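Long-range contacts in 7beta-hydroxysteroid dehydrogenase (Collinsella aerofaciens, PDB 5FYD), which catalyses the NADPH-dependent reduction of the 7-oxo group of 7-oxolithocholate to ursodeoxycholate, and works as a homodimer: residues His95-Lys99 with Trp152-Tyr156; Thr188-Leu194 with Val207-Thr213. All blocks are in the same frame, centred on the assembly; numbering follows the deposited sequence.

Following the chain from the N terminus, the parallel Rossmann sheet is built first as far as strand 85-90, and the loop after it supplies residues 95-99. Contact 1 closes when the chain, having passed through helix 105-132 and strand 136-143, brings residues 152-156 back to that loop at the start of helix 154-173. Contact 2 follows in series, neither nested in contact 1 nor crossing it: after strand 179-186, residues 188-194 and 207-213 close a short excursion that holds helices 192-195 and 202-208. The centres lie about 20 Å apart and the contacts do not touch, but both reach the second subunit.

Contact 1. Residues His95-Lys99 with Trp152-Tyr156; sequences HSFGK and WNGQY
The imidazole of His95 lies over the phenol ring of Tyr156 at the active site of a short-chain dehydrogenase/reductase, where the loop after the fourth Rossmann strand, 85-90, meets the start of helix 154-173. Tyr156 is the probable proton acceptor, with Ser143 and Lys160 near its side chain. The two rings form a face-to-face stack, with centroids 4.1 Å apart and planes at 18°. His95 CD2 stands over the centre of the phenol ring, 3.6 Å from Tyr156 CZ, while Tyr156 CE2 falls toward the rim of the imidazole. Both side chains point the same way.

Two hydrogen bonds tie the backbone of the loop. Gly98 N donates to Trp152 O at 2.8 Å in a nearly straight bond (175°). Ser96 N gives a more bent bond to Asn153 OD1 at 3.1 Å. Asn153 is buried, and with CG anti to its own N (chi1 -157°) its amide extends to Ser96. The same OD1 lies 3.0 Å from Ser96 O, two acceptors facing each other, which probably costs some electrostatic energy.

Apolar contacts cover the outer end. The Phe97 ring and the five-membered ring of Trp152 are nearly parallel but slid apart, so they barely overlap; the closest apolar approach is Phe97 CE1 to the methylene CB of Trp152, 3.8 Å. The second subunit packs Ser196 on His95, Pro192 on Phe97 and Pro199 on Tyr156. Lys99 runs extended beside the indole, and its methylene carbon CE comes within 3.5 Å of Trp152 NE1.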
# COMPACT_ATOMS: atom_id res chain seq x y z
N HIS A 95 2.81 0.10 -11.13
CA HIS A 95 3.12 1.52 -11.06
C HIS A 95 4.24 1.74 -10.06
O HIS A 95 4.60 0.85 -9.30
CB HIS A 95 1.88 2.37 -10.75
CG HIS A 95 0.98 1.79 -9.69
ND1 HIS A 95 1.24 1.94 -8.34
CD2 HIS A 95 -0.19 1.11 -9.78
CE1 HIS A 95 0.27 1.37 -7.65
NE2 HIS A 95 -0.61 0.85 -8.50
N SER A 96 4.83 2.91 -10.12
CA SER A 96 6.02 3.19 -9.33
C SER A 96 6.11 4.67 -9.11
O SER A 96 6.21 5.43 -10.06
CB SER A 96 7.25 2.68 -10.07
OG SER A 96 8.37 2.76 -9.21
N PHE A 97 6.09 5.07 -7.84
CA PHE A 97 6.15 6.47 -7.48
C PHE A 97 7.48 7.08 -7.93
O PHE A 97 8.53 6.47 -7.79
CB PHE A 97 5.98 6.64 -5.96
CG PHE A 97 6.31 8.02 -5.48
CD1 PHE A 97 5.41 9.07 -5.66
CD2 PHE A 97 7.52 8.29 -4.86
CE1 PHE A 97 5.72 10.36 -5.23
CE2 PHE A 97 7.83 9.57 -4.42
CZ PHE A 97 6.93 10.61 -4.61
N GLY A 98 7.39 8.29 -8.46
CA GLY A 98 8.54 9.10 -8.82
C GLY A 98 8.27 9.94 -10.03
O GLY A 98 7.48 9.55 -10.90
N LYS A 99 8.89 11.12 -10.08
CA LYS A 99 8.94 11.89 -11.32
C LYS A 99 9.60 11.02 -12.39
O LYS A 99 10.37 10.08 -12.08
CB LYS A 99 9.75 13.17 -11.17
CG LYS A 99 9.18 14.19 -10.20
CD LYS A 99 9.78 15.55 -10.44
CE LYS A 99 9.20 16.59 -9.51
NZ LYS A 99 9.79 17.93 -9.78
N TRP A 152 3.67 12.47 -10.65
CA TRP A 152 4.53 11.71 -9.71
C TRP A 152 4.37 10.18 -9.80
O TRP A 152 4.94 9.45 -9.01
CB TRP A 152 4.42 12.24 -8.26
CG TRP A 152 5.22 13.50 -8.00
CD1 TRP A 152 6.49 13.58 -7.51
CD2 TRP A 152 4.81 14.86 -8.27
NE1 TRP A 152 6.89 14.89 -7.43
CE2 TRP A 152 5.88 15.69 -7.87
CE3 TRP A 152 3.63 15.44 -8.73
CZ2 TRP A 152 5.82 17.09 -7.97
CZ3 TRP A 152 3.57 16.83 -8.85
CH2 TRP A 152 4.67 17.64 -8.46
N ASN A 153 3.61 9.71 -10.79
CA ASN A 153 3.49 8.30 -11.09
C ASN A 153 2.98 8.17 -12.53
O ASN A 153 2.01 7.46 -12.81
CB ASN A 153 2.52 7.62 -10.09
CG ASN A 153 2.74 6.12 -9.97
OD1 ASN A 153 3.29 5.47 -10.84
ND2 ASN A 153 2.33 5.56 -8.83
N GLY A 154 3.64 8.89 -13.42
CA GLY A 154 3.15 9.15 -14.78
C GLY A 154 2.75 7.92 -15.58
O GLY A 154 1.71 7.91 -16.27
N GLN A 155 3.54 6.86 -15.47
CA GLN A 155 3.22 5.64 -16.22
C GLN A 155 1.97 4.87 -15.78
O GLN A 155 1.43 4.08 -16.57
CB GLN A 155 4.43 4.71 -16.30
CG GLN A 155 5.20 4.85 -17.59
CD GLN A 155 5.79 3.53 -18.06
OE1 GLN A 155 5.12 2.71 -18.64
NE2 GLN A 155 7.07 3.36 -17.82
N TYR A 156 1.50 5.08 -14.55
CA TYR A 156 0.22 4.51 -14.05
C TYR A 156 -0.89 4.94 -15.01
O TYR A 156 -1.51 4.10 -15.70
CB TYR A 156 -0.09 5.02 -12.62
CG TYR A 156 -1.22 4.33 -11.81
CD1 TYR A 156 -2.09 3.39 -12.36
CD2 TYR A 156 -1.38 4.63 -10.44
CE1 TYR A 156 -3.07 2.77 -11.60
CE2 TYR A 156 -2.38 4.03 -9.67
CZ TYR A 156 -3.21 3.10 -10.25
OH TYR A 156 -4.20 2.49 -9.47

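Contact 2. Residues Thr188-Leu194 with Val207-Thr213; sequences TTLTPSL and VMKIALT
Val207 CG1 is shared by two residues of 188-194: the CD2 methyl of Leu194 meets it tip to tip at 3.9 Å, and the Thr188 side chain crosses that of Val207 at about a right angle and sets its CG2 methyl 4.1 Å from Val207 CG1. Beside this centre, with CG1 between the backbone N and the carbonyl carbon (chi1 62°), the chain of Ile210 brings CD1 onto Thr188 CB at 4.0 Å. Toward the surface, Leu190 CD1 only skims the sulfur SD of the poorly ordered Met208.

Outward from the methyls, the backbones form a single parallel beta bridge between Thr189 and Leu212. Leu212 N donates to Thr188 O at 3.2 Å, and Leu190 N donates to Leu212 O at 2.8 Å in an almost straight bond (171°). Leu212 is thus gripped through both its N and its O. A water accepts from Thr188 N at 2.9 Å and also lies near Ile210 O, spanning the end of the bridge. Thr191 caps helix 192-195, its OG1 accepting from Leu194 N at 3.0 Å. Thr213 likewise caps the next helix, through OG1 and Glu216 N.

The bridge joins the two ends of the excursion after strand 179-186, probably the substrate-binding loop of this family. Thr189 is close to Val20 of the NADP(+) site. Thr188 OG1 is hydrogen-bonded to Gly200 and Gly201 of the second subunit, whose Leu198 packs on Val207. Within the chain, Leu212 leans on helices 214-224 and 235-247, while Ile210 touches Arg236 of the latter.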
# COMPACT_ATOMS: atom_id res chain seq x y z
N THR A 188 -10.75 4.25 -6.52
CA THR A 188 -10.21 3.67 -5.31
C THR A 188 -11.04 2.45 -4.91
O THR A 188 -12.26 2.51 -4.84
CB THR A 188 -10.16 4.75 -4.23
OG1 THR A 188 -9.37 5.83 -4.74
CG2 THR A 188 -9.58 4.22 -2.94
N THR A 189 -10.34 1.33 -4.72
CA THR A 189 -10.95 0.03 -4.53
C THR A 189 -10.42 -0.55 -3.21
O THR A 189 -9.24 -0.42 -2.91
CB THR A 189 -10.59 -0.90 -5.69
OG1 THR A 189 -10.99 -0.30 -6.95
CG2 THR A 189 -11.26 -2.25 -5.53
N LEU A 190 -11.30 -1.19 -2.46
CA LEU A 190 -10.94 -1.78 -1.17
C LEU A 190 -10.09 -3.03 -1.41
O LEU A 190 -10.58 -4.03 -1.91
CB LEU A 190 -12.20 -2.12 -0.39
CG LEU A 190 -12.07 -2.71 1.02
CD1 LEU A 190 -11.52 -1.68 2.00
CD2 LEU A 190 -13.43 -3.21 1.48
N THR A 191 -8.81 -2.92 -1.09
CA THR A 191 -7.85 -4.01 -1.18
C THR A 191 -7.11 -4.10 0.16
O THR A 191 -7.28 -3.21 1.02
CB THR A 191 -6.86 -3.77 -2.34
OG1 THR A 191 -6.19 -2.52 -2.16
CG2 THR A 191 -7.60 -3.75 -3.68
N PRO A 192 -6.31 -5.18 0.37
CA PRO A 192 -5.43 -5.17 1.55
C PRO A 192 -4.32 -4.13 1.39
O PRO A 192 -3.91 -3.51 2.37
CB PRO A 192 -4.85 -6.60 1.59
CG PRO A 192 -5.54 -7.38 0.51
CD PRO A 192 -6.16 -6.40 -0.44
N SER A 193 -3.85 -3.97 0.15
CA SER A 193 -3.03 -2.82 -0.26
C SER A 193 -3.56 -1.51 0.36
O SER A 193 -2.80 -0.80 1.03
CB SER A 193 -3.00 -2.71 -1.79
OG SER A 193 -1.73 -2.30 -2.26
N LEU A 194 -4.85 -1.23 0.16
CA LEU A 194 -5.46 -0.00 0.68
C LEU A 194 -5.59 -0.02 2.20
O LEU A 194 -5.07 0.88 2.85
CB LEU A 194 -6.83 0.26 0.05
CG LEU A 194 -7.53 1.56 0.49
CD1 LEU A 194 -6.67 2.77 0.18
CD2 LEU A 194 -8.91 1.68 -0.14
N VAL A 207 -12.40 7.47 3.20
CA VAL A 207 -12.03 6.71 2.00
C VAL A 207 -13.13 5.71 1.58
O VAL A 207 -13.34 5.52 0.38
CB VAL A 207 -10.63 6.04 2.16
CG1 VAL A 207 -10.32 5.09 1.01
CG2 VAL A 207 -9.55 7.11 2.26
N MET A 208 -13.83 5.09 2.54
CA MET A 208 -14.93 4.13 2.24
C MET A 208 -16.21 4.74 1.66
O MET A 208 -17.00 4.04 1.02
CB MET A 208 -15.30 3.27 3.47
CG MET A 208 -14.68 1.88 3.47
SD MET A 208 -15.09 0.87 2.01
CE MET A 208 -16.87 0.69 2.13
N LYS A 209 -16.44 6.04 1.89
CA LYS A 209 -17.53 6.75 1.21
C LYS A 209 -17.37 6.73 -0.32
O LYS A 209 -18.36 6.85 -1.05
CB LYS A 209 -17.66 8.21 1.72
CG LYS A 209 -18.55 8.36 2.95
CD LYS A 209 -18.27 9.65 3.72
CE LYS A 209 -19.27 9.86 4.84
NZ LYS A 209 -18.69 10.65 5.97
N ILE A 210 -16.13 6.58 -0.79
CA ILE A 210 -15.82 6.52 -2.23
C ILE A 210 -14.99 5.31 -2.68
O ILE A 210 -14.56 5.28 -3.84
CB ILE A 210 -15.17 7.85 -2.71
CG1 ILE A 210 -13.82 8.12 -2.02
CG2 ILE A 210 -16.12 9.02 -2.48
CD1 ILE A 210 -12.61 7.50 -2.70
N ALA A 211 -14.77 4.32 -1.81
CA ALA A 211 -14.14 3.06 -2.22
C ALA A 211 -15.19 2.00 -2.52
O ALA A 211 -16.16 1.84 -1.78
CB ALA A 211 -13.17 2.55 -1.17
N LEU A 212 -14.98 1.26 -3.60
CA LEU A 212 -15.84 0.15 -3.96
C LEU A 212 -15.14 -1.14 -3.60
O LEU A 212 -13.93 -1.18 -3.55
CB LEU A 212 -16.11 0.15 -5.48
CG LEU A 212 -16.69 1.45 -6.05
CD1 LEU A 212 -16.71 1.36 -7.57
CD2 LEU A 212 -18.09 1.72 -5.51
N THR A 213 -15.90 -2.19 -3.35
CA THR A 213 -15.31 -3.52 -3.18
C THR A 213 -14.99 -4.13 -4.54
O THR A 213 -15.64 -3.80 -5.55
CB THR A 213 -16.22 -4.49 -2.43
OG1 THR A 213 -17.34 -4.86 -3.25
CG2 THR A 213 -16.69 -3.88 -1.09
O HOH W 1 -12.86 6.16 -6.27